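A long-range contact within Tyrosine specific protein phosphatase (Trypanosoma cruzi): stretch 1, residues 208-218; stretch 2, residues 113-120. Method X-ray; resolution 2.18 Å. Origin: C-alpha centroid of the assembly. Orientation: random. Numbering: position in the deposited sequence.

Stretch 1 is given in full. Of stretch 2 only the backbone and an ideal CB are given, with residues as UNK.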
# COMPACT_ATOMS: atom_id res chain seq x y z
N ALA A 208 -27.96 4.72 -11.02
CA ALA A 208 -27.87 3.97 -9.78
C ALA A 208 -26.71 4.50 -8.94
O ALA A 208 -26.83 4.69 -7.72
CB ALA A 208 -27.70 2.49 -10.06
N LEU A 209 -25.58 4.75 -9.59
CA LEU A 209 -24.44 5.37 -8.92
C LEU A 209 -24.81 6.72 -8.30
O LEU A 209 -24.46 7.00 -7.16
CB LEU A 209 -23.27 5.55 -9.88
CG LEU A 209 -22.50 4.31 -10.36
CD1 LEU A 209 -21.29 4.77 -11.14
CD2 LEU A 209 -22.06 3.45 -9.17
N LEU A 210 -25.54 7.54 -9.06
CA LEU A 210 -25.91 8.87 -8.58
C LEU A 210 -26.89 8.77 -7.41
O LEU A 210 -26.90 9.63 -6.53
CB LEU A 210 -26.47 9.73 -9.71
CG LEU A 210 -25.45 9.97 -10.84
CD1 LEU A 210 -26.10 10.70 -11.99
CD2 LEU A 210 -24.27 10.77 -10.31
N THR A 211 -27.71 7.73 -7.42
CA THR A 211 -28.61 7.47 -6.29
C THR A 211 -27.79 7.21 -5.03
O THR A 211 -28.10 7.75 -3.97
CB THR A 211 -29.56 6.31 -6.58
OG1 THR A 211 -30.53 6.73 -7.55
CG2 THR A 211 -30.29 5.86 -5.31
N ASN A 212 -26.73 6.41 -5.15
CA ASN A 212 -25.82 6.23 -4.03
C ASN A 212 -25.26 7.54 -3.54
O ASN A 212 -25.28 7.80 -2.34
CB ASN A 212 -24.66 5.29 -4.40
CG ASN A 212 -25.10 3.85 -4.52
OD1 ASN A 212 -24.68 3.14 -5.42
ND2 ASN A 212 -25.98 3.43 -3.62
N VAL A 213 -24.75 8.36 -4.46
CA VAL A 213 -24.21 9.67 -4.10
C VAL A 213 -25.22 10.48 -3.29
O VAL A 213 -24.91 10.95 -2.19
CB VAL A 213 -23.74 10.47 -5.35
CG1 VAL A 213 -23.46 11.91 -4.99
CG2 VAL A 213 -22.50 9.84 -5.93
N LYS A 214 -26.44 10.60 -3.82
CA LYS A 214 -27.48 11.40 -3.17
C LYS A 214 -27.87 10.90 -1.79
O LYS A 214 -28.17 11.70 -0.89
CB LYS A 214 -28.74 11.42 -4.03
CG LYS A 214 -28.60 12.09 -5.37
CD LYS A 214 -29.93 12.01 -6.11
CE LYS A 214 -29.72 11.66 -7.57
NZ LYS A 214 -30.95 11.08 -8.19
N ASN A 215 -27.89 9.58 -1.61
CA ASN A 215 -28.28 8.98 -0.34
C ASN A 215 -27.12 8.95 0.67
O ASN A 215 -27.30 8.59 1.83
CB ASN A 215 -28.87 7.58 -0.56
CG ASN A 215 -30.18 7.60 -1.35
OD1 ASN A 215 -30.68 8.66 -1.71
ND2 ASN A 215 -30.73 6.42 -1.62
N SER A 216 -25.93 9.33 0.21
CA SER A 216 -24.75 9.38 1.09
C SER A 216 -24.74 10.71 1.86
O SER A 216 -25.43 11.65 1.47
CB SER A 216 -23.47 9.26 0.25
OG SER A 216 -23.14 10.53 -0.29
N PRO A 217 -23.96 10.79 2.96
CA PRO A 217 -23.97 12.02 3.77
C PRO A 217 -23.23 13.21 3.14
O PRO A 217 -22.20 13.05 2.48
CB PRO A 217 -23.28 11.60 5.08
CG PRO A 217 -22.49 10.39 4.73
CD PRO A 217 -23.21 9.70 3.61
N THR A 218 -23.75 14.41 3.36
CA THR A 218 -23.19 15.62 2.76
C THR A 218 -22.08 16.20 3.63
O THR A 218 -21.43 17.17 3.24
CB THR A 218 -24.28 16.69 2.57
OG1 THR A 218 -24.79 17.09 3.85
CG2 THR A 218 -25.41 16.14 1.72
N UNK A 113 -14.42 9.06 5.27
CA UNK A 113 -15.12 9.00 4.00
C UNK A 113 -16.19 7.91 4.06
O UNK A 113 -15.93 6.80 4.53
CB UNK A 113 -14.14 8.74 2.85
N UNK A 114 -17.40 8.24 3.62
CA UNK A 114 -18.51 7.29 3.72
C UNK A 114 -18.78 6.52 2.41
O UNK A 114 -19.32 5.41 2.44
CB UNK A 114 -19.78 8.04 4.14
N UNK A 115 -18.36 7.09 1.28
CA UNK A 115 -18.69 6.49 -0.01
C UNK A 115 -17.55 6.65 -1.02
O UNK A 115 -17.08 7.77 -1.29
CB UNK A 115 -19.97 7.12 -0.57
N UNK A 116 -17.12 5.52 -1.56
CA UNK A 116 -16.10 5.47 -2.58
C UNK A 116 -16.72 4.87 -3.83
O UNK A 116 -17.31 3.78 -3.77
CB UNK A 116 -14.88 4.67 -2.12
N UNK A 117 -16.61 5.58 -4.94
CA UNK A 117 -17.13 5.06 -6.19
C UNK A 117 -15.97 4.83 -7.14
O UNK A 117 -15.16 5.73 -7.38
CB UNK A 117 -18.16 6.01 -6.80
N UNK A 118 -15.89 3.59 -7.65
CA UNK A 118 -14.82 3.19 -8.54
C UNK A 118 -15.46 2.89 -9.90
O UNK A 118 -16.32 2.01 -10.00
CB UNK A 118 -14.05 1.98 -7.99
N UNK A 119 -15.05 3.64 -10.92
CA UNK A 119 -15.66 3.51 -12.24
C UNK A 119 -14.71 2.91 -13.28
O UNK A 119 -14.46 3.48 -14.34
CB UNK A 119 -16.14 4.88 -12.72
N UNK A 120 -14.17 1.75 -12.96
CA UNK A 120 -13.29 1.03 -13.87
C UNK A 120 -13.20 -0.41 -13.39
O UNK A 120 -13.47 -0.69 -12.22
CB UNK A 120 -11.91 1.68 -13.94

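Helix 208-215 runs nearly antiparallel to strand 115-118, their axes 9.7 Å apart at closest approach, a spacing that side chains must fill.

Position 113 has an ideal CB with nothing of stretch 1 within 5.5 Å, so the helix sets no rule for it; the deposited residue is Ile113, which makes no contact here.

At position 114 CA-to-CB points toward stretch 1, and the ideal CB already lies 3.6 Å from CG of Pro217. So short an approach favors a small side chain, or one that can lie along the proline ring: alanine, serine, threonine or cysteine would all be reasonable. The residue is Ser114, with chi1 at t. Its OG packs 3.3 Å from CD of Pro217, a contact without a hydrogen bond, since that ring carbon has no polar hydrogen to offer.

Position 115 has extended strand angles (-144/125) and a CB directed toward stretch 1, 4.2 Å from CB of Ser216. Beyond it lies a surface made by Asn212, Val213 and Ser216. The hydroxyl of Ser216 is already engaged, its OG donating to O of Val213 at 2.6 Å, so a polar partner is not required; a medium to large apolar chain, such as leucine, isoleucine or methionine, would suit. Leu115 (t, p) takes the site. Its CD2 reaches 3.7 Å from O of Asn212, 3.8 Å from CA of Val213 and 3.8 Å from CB of Ser216, so one methyl touches Asn212, Val213 and Ser216.

Position 116, next along the strand, has its CB out of reach of the helix, and stretch 1 does not choose among side chains; it is Val116.

Position 117 points toward the helix again, as strand alternation predicts. Its ideal CB is 5.2 Å from CD2 of Leu209, leaving room for a longer apolar chain: isoleucine, leucine or methionine could bridge to Leu209 and Val213, one helical turn apart. Ile117 (m, t) does so with two arms: CD1 meets CG2 of Val213 at 3.5 Å, while CG2 lies 4.1 Å from CD1 of Leu209.

Position 118 turns its CB away, leaving the choice to other surroundings; it is Met118, extended through all three chi angles.

At position 119 CB points sideways, 5.4 Å from CD1 of Leu209, so a modest apolar group could touch that methyl: valine, isoleucine or leucine. Val119 does, its CG2 4.4 Å from CD1 of Leu209.

Position 120 is out of reach, unconstrained by stretch 1, and holds Thr120.

Stretch 2, residues 113-120: ISLVIMVT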
# COMPACT_ATOMS: atom_id res chain seq x y z
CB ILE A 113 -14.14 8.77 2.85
CG1 ILE A 113 -13.18 9.96 2.74
CG2 ILE A 113 -14.88 8.54 1.54
CD1 ILE A 113 -13.88 11.32 2.57
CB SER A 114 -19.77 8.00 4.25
OG SER A 114 -20.96 7.35 3.86
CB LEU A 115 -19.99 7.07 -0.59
CG LEU A 115 -20.38 6.64 -2.01
CD1 LEU A 115 -20.61 5.13 -2.08
CD2 LEU A 115 -21.62 7.38 -2.51
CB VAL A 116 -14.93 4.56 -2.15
CG1 VAL A 116 -13.99 4.32 -3.36
CG2 VAL A 116 -14.18 5.20 -0.99
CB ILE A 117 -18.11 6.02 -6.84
CG1 ILE A 117 -19.32 6.21 -5.93
CG2 ILE A 117 -18.55 5.50 -8.22
CD1 ILE A 117 -20.38 7.09 -6.53
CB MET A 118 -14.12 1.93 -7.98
CG MET A 118 -13.05 1.38 -8.91
SD MET A 118 -12.29 -0.08 -8.18
CE MET A 118 -11.27 -0.59 -9.57
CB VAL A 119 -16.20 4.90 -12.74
CG1 VAL A 119 -17.08 4.71 -13.94
CG2 VAL A 119 -17.03 5.55 -11.65
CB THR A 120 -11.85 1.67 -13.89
OG1 THR A 120 -11.03 0.97 -14.83
CG2 THR A 120 -11.20 1.59 -12.50
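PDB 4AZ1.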